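Local structure of ulvan Lyase-PL25 (Pseudoalteromonas sp. PLSV, 5UAM) at residues T53-Q58 against G74-P79; M104-D107 against Y111-I114; I114-H119 against W152-N157; I168-D171 against I175-F178. The protein cleaves ulvan, the sulfated rhamnose and uronic acid polysaccharide of green seaweed cell walls, as a lyase of polysaccharide lyase family 25. All blocks are in the same frame, centred on the assembly; numbering follows the deposited sequence.

In the fold
Three successive sheets of the beta-propeller are sampled here. Contact 1 joins the second and fourth strands of one sheet; contacts 2 and 3 share strand 112-116 and Ile114 in the next; contact 4 is a hairpin of the sheet after that. Met104 of contact 2 packs on contact 1, its SD 3.6 Å from Tyr54 CB, and Lys169 NZ of contact 4 lies 2.9 Å from Ile106 O of contact 2, a probable hydrogen bond. Contacts 1 and 4 do not touch (nearest atoms about 11 Å apart). Contact 3 reaches the probable substrate site through His119, which holds a phosphate ion, while the Phe178 side chain of contact 4 lies about 8 Å from that of Tyr164, the probable proton acceptor.

Contact 1 of 4, residues T53-Q58 against G74-P79; sequences TYVSYQ and GQWQGP
Tyr57 and Pro79 meet where the phenol oxygen reaches the pyrrolidine ring: Tyr57 OH lies 3.4 Å from Pro79 CG and equally close to CB. The proline comes to the hydroxyl end of the tyrosine, with Pro79 CB near the plane of the phenol ring at its edge. Further along, Val55 CG2 approaches the six-membered part of the Trp76 indole at its edge, a loose apolar contact of 4.4 Å to Trp76 CZ3. These strands are the second and fourth of an antiparallel four-strand sheet, one blade of the beta-propeller, and strand 64-70 runs between them; their side chains therefore meet across an intervening strand, with no backbone pairing of their own. Tyr57 reaches that far because its CG stands between the backbone N and the carbonyl carbon (chi1 64°), and its hydroxyl is hydrogen-bonded to Asn32 OD1, which helps hold the hydroxyl end beside the proline. The peptide bond before Pro79 is cis, part of what places its ring against the phenol. The indole is anchored by a hydrogen bond from Trp76 NE1 to Thr451 O and lies nearly parallel to the ring of Phe29. At the start of strand 75-81 Gly74 and Gln75 both face Asn70 in a G1 beta bulge. Tyr57 lies about 7 Å from Lys101, a probable substrate-binding residue, measured between their side chains.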
# COMPACT_ATOMS: atom_id res chain seq x y z
N THR A 53 14.57 -1.64 13.10
CA THR A 53 13.62 -1.70 11.99
C THR A 53 12.65 -2.85 12.22
O THR A 53 13.07 -4.00 12.32
CB THR A 53 14.31 -1.82 10.62
OG1 THR A 53 15.18 -0.71 10.43
CG2 THR A 53 13.29 -1.80 9.48
N TYR A 54 11.37 -2.51 12.33
CA TYR A 54 10.29 -3.47 12.47
C TYR A 54 9.71 -3.76 11.10
O TYR A 54 9.51 -2.84 10.32
CB TYR A 54 9.20 -2.90 13.38
CG TYR A 54 9.72 -2.51 14.74
CD1 TYR A 54 10.21 -1.23 14.98
CD2 TYR A 54 9.77 -3.43 15.78
CE1 TYR A 54 10.70 -0.86 16.23
CE2 TYR A 54 10.26 -3.08 17.04
CZ TYR A 54 10.73 -1.80 17.25
OH TYR A 54 11.24 -1.43 18.46
N VAL A 55 9.44 -5.02 10.82
CA VAL A 55 8.97 -5.44 9.50
C VAL A 55 7.80 -6.41 9.66
O VAL A 55 7.79 -7.23 10.59
CB VAL A 55 10.11 -6.08 8.69
CG1 VAL A 55 11.25 -5.06 8.49
CG2 VAL A 55 10.64 -7.35 9.35
N SER A 56 6.81 -6.29 8.78
CA SER A 56 5.66 -7.19 8.80
C SER A 56 5.29 -7.63 7.39
O SER A 56 5.48 -6.91 6.41
CB SER A 56 4.46 -6.56 9.50
OG SER A 56 3.87 -5.52 8.72
N TYR A 57 4.74 -8.84 7.31
CA TYR A 57 4.41 -9.45 6.03
C TYR A 57 3.38 -10.56 6.29
O TYR A 57 3.13 -10.95 7.43
CB TYR A 57 5.66 -10.02 5.32
CG TYR A 57 6.28 -11.15 6.12
CD1 TYR A 57 7.10 -10.88 7.22
CD2 TYR A 57 5.98 -12.47 5.83
CE1 TYR A 57 7.58 -11.92 8.00
CE2 TYR A 57 6.48 -13.52 6.60
CZ TYR A 57 7.28 -13.23 7.69
OH TYR A 57 7.78 -14.26 8.46
N GLN A 58 2.80 -11.08 5.21
CA GLN A 58 1.80 -12.13 5.29
C GLN A 58 2.46 -13.51 5.22
O GLN A 58 3.13 -13.85 4.25
CB GLN A 58 0.85 -11.94 4.12
CG GLN A 58 -0.23 -12.95 4.00
CD GLN A 58 -1.04 -12.69 2.77
OE1 GLN A 58 -1.95 -11.86 2.78
NE2 GLN A 58 -0.70 -13.35 1.69
N GLY A 74 23.14 -5.99 15.39
CA GLY A 74 23.07 -6.93 14.30
C GLY A 74 22.12 -8.08 14.52
O GLY A 74 22.18 -9.05 13.77
N GLN A 75 21.26 -8.01 15.53
CA GLN A 75 20.43 -9.13 15.94
C GLN A 75 19.02 -8.98 15.38
O GLN A 75 18.42 -7.90 15.44
CB GLN A 75 20.32 -9.21 17.47
N TRP A 76 18.51 -10.08 14.83
CA TRP A 76 17.11 -10.21 14.46
C TRP A 76 16.30 -10.85 15.58
O TRP A 76 16.78 -11.75 16.28
CB TRP A 76 16.98 -11.11 13.22
CG TRP A 76 17.42 -10.49 11.94
CD1 TRP A 76 18.67 -10.54 11.38
CD2 TRP A 76 16.59 -9.76 11.03
NE1 TRP A 76 18.66 -9.86 10.18
CE2 TRP A 76 17.40 -9.38 9.95
CE3 TRP A 76 15.24 -9.38 11.03
CZ2 TRP A 76 16.89 -8.63 8.86
CZ3 TRP A 76 14.75 -8.65 9.96
CH2 TRP A 76 15.58 -8.28 8.90
N GLN A 77 15.05 -10.41 15.69
CA GLN A 77 14.03 -11.05 16.51
C GLN A 77 12.87 -11.47 15.63
O GLN A 77 12.50 -10.76 14.70
CB GLN A 77 13.47 -10.08 17.55
CG GLN A 77 14.50 -9.48 18.49
CD GLN A 77 14.93 -10.42 19.58
OE1 GLN A 77 14.10 -10.98 20.29
NE2 GLN A 77 16.23 -10.61 19.72
N GLY A 78 12.28 -12.61 15.94
CA GLY A 78 11.13 -13.09 15.22
C GLY A 78 11.52 -13.84 13.98
O GLY A 78 12.68 -14.22 13.79
N PRO A 79 10.56 -14.08 13.10
CA PRO A 79 9.20 -13.52 13.10
C PRO A 79 8.28 -14.20 14.12
O PRO A 79 8.44 -15.37 14.48
CB PRO A 79 8.73 -13.81 11.69
CG PRO A 79 9.43 -15.06 11.31
CD PRO A 79 10.81 -14.92 11.92

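Contact 2 of 4, residues M104-D107 against Y111-I114; sequences MLID and YIHI
Leu105 and His113 face each other as an antiparallel hydrogen-bonded pair: His113 N gives a nearly straight bond to Leu105 O (2.7 Å), and Leu105 N returns one to His113 O (3.0 Å). A third backbone bond, Asp107 N to Tyr111 O, continues the ladder to the turn. Side-chain hydrogen bonds converge on Asp107, whose CG sits between its backbone N and carbonyl carbon (chi1 74°), bringing the carboxylate to His113 and Tyr111. Its OD2 accepts from His113 NE2 (2.8 Å, 170° at the hydrogen); the oxygen lies in the imidazole plane, yet the donor stands 36° out of the carboxylate plane. Asp107 OD1 takes the backbone N of Tyr111, again from above that plane, and also Glu109 N. The hairpin forms the first two strands of a propeller blade, and this carboxylate ties its turn to the second strand. The other ring nitrogen, ND1, is hydrogen-bonded to His140 NE2 of strand 139-143, so the imidazole rotation is fixed. Apolar contacts fill the sheet's opposite face. Met104 CG lies 3.9 Å from Ile112 CG2, side by side, and Met104 CB meets Ile114 CD1 at 4.0 Å. Tyr54 of strand 52-58 packs against Met104, Ile106 and Ile112.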
# COMPACT_ATOMS: atom_id res chain seq x y z
N MET A 104 1.39 -1.72 9.74
CA MET A 104 1.96 -1.49 11.07
C MET A 104 1.91 -0.02 11.48
O MET A 104 1.98 0.88 10.65
CB MET A 104 3.45 -1.91 11.06
CG MET A 104 4.10 -1.92 12.41
SD MET A 104 5.90 -2.20 12.20
CE MET A 104 5.88 -3.82 11.46
N LEU A 105 1.81 0.22 12.80
CA LEU A 105 1.93 1.55 13.38
C LEU A 105 2.49 1.41 14.80
O LEU A 105 2.04 0.54 15.55
CB LEU A 105 0.56 2.25 13.40
CG LEU A 105 0.53 3.68 13.94
CD1 LEU A 105 -0.53 4.48 13.21
CD2 LEU A 105 0.24 3.70 15.45
N ILE A 106 3.41 2.29 15.18
CA ILE A 106 3.92 2.34 16.56
C ILE A 106 3.32 3.56 17.24
O ILE A 106 3.50 4.69 16.76
CB ILE A 106 5.45 2.39 16.62
CG1 ILE A 106 6.04 1.19 15.88
CG2 ILE A 106 5.92 2.46 18.09
CD1 ILE A 106 7.57 1.19 15.83
N ASP A 107 2.58 3.36 18.33
CA ASP A 107 1.92 4.49 18.99
C ASP A 107 2.88 5.24 19.91
O ASP A 107 4.03 4.83 20.13
CB ASP A 107 0.60 4.06 19.64
CG ASP A 107 0.75 3.26 20.90
OD1 ASP A 107 1.77 3.37 21.61
OD2 ASP A 107 -0.20 2.48 21.20
N TYR A 111 3.55 0.95 21.88
CA TYR A 111 2.89 -0.28 21.49
C TYR A 111 2.88 -0.39 19.97
O TYR A 111 2.71 0.60 19.27
CB TYR A 111 1.46 -0.33 22.03
CG TYR A 111 1.44 -0.45 23.54
CD1 TYR A 111 1.49 -1.70 24.15
CD2 TYR A 111 1.36 0.67 24.36
CE1 TYR A 111 1.47 -1.82 25.52
CE2 TYR A 111 1.34 0.55 25.74
CZ TYR A 111 1.40 -0.70 26.31
OH TYR A 111 1.38 -0.85 27.69
N ILE A 112 3.07 -1.61 19.47
CA ILE A 112 3.06 -1.86 18.04
C ILE A 112 1.68 -2.37 17.67
O ILE A 112 1.17 -3.33 18.27
CB ILE A 112 4.16 -2.87 17.66
CG1 ILE A 112 5.51 -2.36 18.16
CG2 ILE A 112 4.19 -3.10 16.15
CD1 ILE A 112 6.54 -3.40 18.30
N HIS A 113 1.06 -1.71 16.70
CA HIS A 113 -0.25 -2.07 16.20
C HIS A 113 -0.12 -2.71 14.83
O HIS A 113 0.66 -2.25 14.00
CB HIS A 113 -1.10 -0.82 16.04
CG HIS A 113 -1.39 -0.14 17.33
ND1 HIS A 113 -2.61 -0.23 17.96
CD2 HIS A 113 -0.60 0.60 18.13
CE1 HIS A 113 -2.57 0.46 19.08
NE2 HIS A 113 -1.36 0.98 19.20
N ILE A 114 -0.91 -3.76 14.61
CA ILE A 114 -0.96 -4.45 13.33
C ILE A 114 -2.43 -4.49 12.90
O ILE A 114 -3.29 -4.99 13.62
CB ILE A 114 -0.36 -5.87 13.42
CG1 ILE A 114 1.15 -5.78 13.68
CG2 ILE A 114 -0.66 -6.68 12.16
CD1 ILE A 114 1.97 -5.33 12.52

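Contact 3 of 4, residues I114-H119 against W152-N157; sequences IFYGGH and WEDLNN. With PO4 (phosphate ion), chain E.
Ile114 and Trp152 cross at a slant, with the isoleucine CG1 methylene set against the far end of the six-membered indole ring, 3.7 Å from both Trp152 CZ3 and CH2. CG1 lies anti to the carbonyl carbon of Ile114 (chi1 -67°), the branch that faces the tryptophan. The indole is held by a hydrogen bond from Trp152 NE1 to Ile149 O. Tyr116 and Asp154 are likewise slanted, the phenol ring and carboxylate planes turned 40° apart. Tyr116 OH and Asp154 OD1 are 4.1 Å apart, and two waters bridge the interval; Tyr116 OH is also hydrogen-bonded to Ile84 N. Water 1 lies in the phenol plane, 2.7 Å from Tyr116 OH, and is also hydrogen-bonded to Asp154 OD1 and Asn156 OD1; water 2 donates to Asp154 OD1 and makes a longer bond with Tyr116 OH. The segments lie on the second and fourth strands (112-116 and 152-154) of a propeller blade, with strand 139-143 between them, and run on into loops. Beyond Gly118 the chain reaches His119, a probable substrate-binding residue. Its NE2 gives a nearly straight bond of 2.6 Å to PO4 O4, in the imidazole plane, while ND1 is hydrogen-bonded to Asp97 OD2, which orients the ring. The ion, probably from the crystallisation liquor, is also hydrogen-bonded to His99, the probable proton donor, and to Arg180, His184 and Tyr222.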
# COMPACT_ATOMS: atom_id res chain seq x y z
N ILE A 114 -0.91 -3.76 14.61
CA ILE A 114 -0.96 -4.45 13.33
C ILE A 114 -2.43 -4.49 12.90
O ILE A 114 -3.29 -4.99 13.62
CB ILE A 114 -0.36 -5.87 13.42
CG1 ILE A 114 1.15 -5.78 13.68
CG2 ILE A 114 -0.66 -6.68 12.16
CD1 ILE A 114 1.97 -5.33 12.52
N PHE A 115 -2.71 -3.91 11.73
CA PHE A 115 -4.03 -3.97 11.12
C PHE A 115 -3.95 -4.99 9.98
O PHE A 115 -2.98 -4.99 9.22
CB PHE A 115 -4.40 -2.58 10.59
CG PHE A 115 -4.35 -1.52 11.64
CD1 PHE A 115 -5.44 -1.27 12.46
CD2 PHE A 115 -3.21 -0.79 11.83
CE1 PHE A 115 -5.40 -0.28 13.43
CE2 PHE A 115 -3.16 0.20 12.81
CZ PHE A 115 -4.25 0.45 13.60
N TYR A 116 -4.93 -5.89 9.90
CA TYR A 116 -4.76 -7.03 9.01
C TYR A 116 -6.10 -7.75 8.82
O TYR A 116 -7.08 -7.48 9.51
CB TYR A 116 -3.75 -8.02 9.61
CG TYR A 116 -4.29 -8.77 10.82
CD1 TYR A 116 -4.35 -8.18 12.07
CD2 TYR A 116 -4.79 -10.06 10.69
CE1 TYR A 116 -4.87 -8.86 13.16
CE2 TYR A 116 -5.31 -10.74 11.77
CZ TYR A 116 -5.36 -10.14 13.00
OH TYR A 116 -5.89 -10.83 14.07
N GLY A 117 -6.12 -8.69 7.88
CA GLY A 117 -7.15 -9.70 7.84
C GLY A 117 -8.38 -9.39 7.01
O GLY A 117 -9.16 -10.31 6.76
N GLY A 118 -8.61 -8.15 6.61
CA GLY A 118 -9.88 -7.78 6.00
C GLY A 118 -9.90 -7.85 4.48
O GLY A 118 -8.98 -7.39 3.82
N HIS A 119 -11.00 -8.39 3.94
CA HIS A 119 -11.33 -8.19 2.54
C HIS A 119 -12.79 -7.81 2.42
O HIS A 119 -13.53 -8.31 1.57
CB HIS A 119 -10.95 -9.38 1.67
CG HIS A 119 -10.92 -9.06 0.21
ND1 HIS A 119 -10.60 -10.01 -0.74
CD2 HIS A 119 -11.12 -7.90 -0.47
CE1 HIS A 119 -10.63 -9.46 -1.94
NE2 HIS A 119 -10.94 -8.18 -1.81
N TRP A 152 1.03 -10.69 21.61
CA TRP A 152 -0.01 -9.89 20.97
C TRP A 152 -1.37 -10.12 21.62
O TRP A 152 -1.65 -11.19 22.17
CB TRP A 152 -0.08 -10.27 19.47
CG TRP A 152 1.21 -9.90 18.83
CD1 TRP A 152 2.36 -10.64 18.80
CD2 TRP A 152 1.51 -8.65 18.24
NE1 TRP A 152 3.36 -9.92 18.20
CE2 TRP A 152 2.86 -8.69 17.85
CE3 TRP A 152 0.77 -7.50 17.97
CZ2 TRP A 152 3.49 -7.60 17.25
CZ3 TRP A 152 1.39 -6.43 17.36
CH2 TRP A 152 2.74 -6.49 17.00
N GLU A 153 -2.21 -9.10 21.53
CA GLU A 153 -3.60 -9.24 21.92
C GLU A 153 -4.49 -8.61 20.86
O GLU A 153 -4.10 -7.66 20.16
CB GLU A 153 -3.89 -8.65 23.30
CG GLU A 153 -3.67 -7.16 23.38
CD GLU A 153 -3.82 -6.61 24.80
OE1 GLU A 153 -3.94 -7.43 25.75
OE2 GLU A 153 -3.83 -5.37 24.97
N ASP A 154 -5.69 -9.16 20.75
CA ASP A 154 -6.67 -8.66 19.81
C ASP A 154 -7.37 -7.43 20.37
O ASP A 154 -7.79 -7.41 21.54
CB ASP A 154 -7.70 -9.76 19.55
CG ASP A 154 -7.07 -11.03 19.03
OD1 ASP A 154 -6.18 -10.93 18.16
OD2 ASP A 154 -7.43 -12.14 19.50
N LEU A 155 -7.57 -6.41 19.55
CA LEU A 155 -8.50 -5.34 19.92
C LEU A 155 -9.76 -5.36 19.09
O LEU A 155 -10.85 -5.14 19.61
CB LEU A 155 -7.84 -3.97 19.77
CG LEU A 155 -6.57 -3.74 20.58
CD1 LEU A 155 -6.11 -2.29 20.44
CD2 LEU A 155 -6.79 -4.09 22.05
N ASN A 156 -9.63 -5.76 17.85
CA ASN A 156 -10.61 -5.62 16.80
C ASN A 156 -11.66 -4.58 17.11
O ASN A 156 -12.84 -4.90 17.31
CB ASN A 156 -11.20 -7.01 16.60
CG ASN A 156 -10.12 -8.04 16.34
OD1 ASN A 156 -9.06 -7.70 15.80
ND2 ASN A 156 -10.36 -9.30 16.73
N ASN A 157 -11.23 -3.31 17.17
CA ASN A 157 -12.04 -2.17 17.58
C ASN A 157 -12.25 -1.19 16.42
O ASN A 157 -12.56 -0.00 16.64
CB ASN A 157 -11.38 -1.45 18.76
CG ASN A 157 -10.00 -0.92 18.41
OD1 ASN A 157 -9.48 -1.22 17.35
ND2 ASN A 157 -9.40 -0.16 19.30
P PO4 E . -10.44 -5.87 -4.88
O1 PO4 E . -11.24 -6.49 -6.01
O2 PO4 E . -10.46 -4.40 -4.97
O3 PO4 E . -9.03 -6.39 -5.06
O4 PO4 E . -11.07 -6.32 -3.56
O HOH W 1 -6.44 -9.19 16.13
O HOH W 2 -6.25 -12.95 16.35

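Contact 4 of 4, residues I168-D171 against I175-F178; sequences IKMD and IYLF
Ile168 and Tyr176 form an antiparallel hydrogen-bonded pair, with Tyr176 N to Ile168 O at 2.8 Å (176° at the hydrogen) and Ile168 N to Tyr176 O at 2.9 Å. The CA of Ile175 adds a CA-H...O contact of 3.4 Å to Ile168 O, which thus receives two approaches from the second strand. Just past the first strand, the Met170 and Tyr176 side chains cross at about a right angle. Met170 CG comes 3.7 Å from Tyr176 CE1, and the chain then bends at chi2 and chi3 (-52° and -68°), leaving SD 5.4 Å from the ring centroid and well off the ring normal: an oblique Met-aromatic contact. Tyr190 and Phe266 meet the same tyrosine ring edge-to-face. Further along, the Ile168 side chain extends to Phe178, where CD1 reaches Phe178 CE1 at 3.9 Å; Ile233 packs against Ile168, Met170 and Phe178 alike. On the other face Lys169 CG and Ile175 CG1 make a looser contact of 4.3 Å. The lysine then leads away to the neighbouring blade, where NZ forms a salt bridge with Asp108 and a hydrogen bond to Ile106 O, while Leu105 packs on both Lys169 and Ile175. This is a beta hairpin of the propeller, whose first strand, 165-169, directly follows Tyr164, the probable proton acceptor of the lyase.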
# COMPACT_ATOMS: atom_id res chain seq x y z
N ILE A 168 -1.59 6.04 9.72
CA ILE A 168 -0.80 7.26 9.82
C ILE A 168 -0.91 7.80 11.23
O ILE A 168 -2.01 7.89 11.78
CB ILE A 168 -1.26 8.31 8.80
CG1 ILE A 168 -1.15 7.71 7.39
CG2 ILE A 168 -0.43 9.59 8.91
CD1 ILE A 168 -1.64 8.63 6.31
N LYS A 169 0.23 8.15 11.82
CA LYS A 169 0.26 8.80 13.13
C LYS A 169 0.75 10.23 12.96
O LYS A 169 1.80 10.47 12.34
CB LYS A 169 1.19 8.07 14.10
CG LYS A 169 1.11 8.62 15.52
CD LYS A 169 1.95 7.83 16.51
CE LYS A 169 3.41 8.02 16.26
NZ LYS A 169 4.21 7.41 17.40
N MET A 170 0.03 11.17 13.54
CA MET A 170 0.44 12.56 13.45
C MET A 170 1.37 12.93 14.60
O MET A 170 1.58 12.17 15.55
CB MET A 170 -0.79 13.47 13.45
CG MET A 170 -1.84 13.07 12.42
SD MET A 170 -1.22 12.87 10.74
CE MET A 170 -0.79 14.56 10.30
N ASP A 171 1.94 14.14 14.52
CA ASP A 171 2.91 14.56 15.52
C ASP A 171 2.32 14.57 16.92
O ASP A 171 3.03 14.33 17.90
CB ASP A 171 3.48 15.94 15.18
CG ASP A 171 4.32 15.95 13.91
OD1 ASP A 171 4.73 14.87 13.45
OD2 ASP A 171 4.57 17.06 13.38
N ILE A 175 -4.03 8.94 15.61
CA ILE A 175 -3.89 7.84 14.66
C ILE A 175 -5.06 7.87 13.70
O ILE A 175 -6.23 7.94 14.13
CB ILE A 175 -3.83 6.49 15.39
CG1 ILE A 175 -2.52 6.39 16.18
CG2 ILE A 175 -3.98 5.34 14.41
CD1 ILE A 175 -2.55 5.32 17.21
N TYR A 176 -4.76 7.82 12.41
CA TYR A 176 -5.76 7.72 11.36
C TYR A 176 -5.56 6.42 10.60
O TYR A 176 -4.46 6.16 10.10
CB TYR A 176 -5.67 8.89 10.39
CG TYR A 176 -6.01 10.21 11.02
CD1 TYR A 176 -5.08 10.92 11.77
CD2 TYR A 176 -7.28 10.76 10.88
CE1 TYR A 176 -5.42 12.13 12.35
CE2 TYR A 176 -7.62 11.95 11.46
CZ TYR A 176 -6.69 12.65 12.19
OH TYR A 176 -7.03 13.85 12.77
N LEU A 177 -6.63 5.63 10.49
CA LEU A 177 -6.62 4.41 9.70
C LEU A 177 -7.51 4.64 8.49
O LEU A 177 -8.71 4.88 8.65
CB LEU A 177 -7.13 3.20 10.49
CG LEU A 177 -7.00 1.87 9.74
CD1 LEU A 177 -5.54 1.46 9.66
CD2 LEU A 177 -7.82 0.79 10.47
N PHE A 178 -6.92 4.61 7.30
CA PHE A 178 -7.63 4.78 6.04
C PHE A 178 -7.85 3.41 5.41
O PHE A 178 -6.98 2.54 5.46
CB PHE A 178 -6.80 5.64 5.08
CG PHE A 178 -6.65 7.05 5.52
CD1 PHE A 178 -5.69 7.37 6.46
CD2 PHE A 178 -7.47 8.03 5.02
CE1 PHE A 178 -5.53 8.65 6.89
CE2 PHE A 178 -7.33 9.35 5.48
CZ PHE A 178 -6.36 9.63 6.42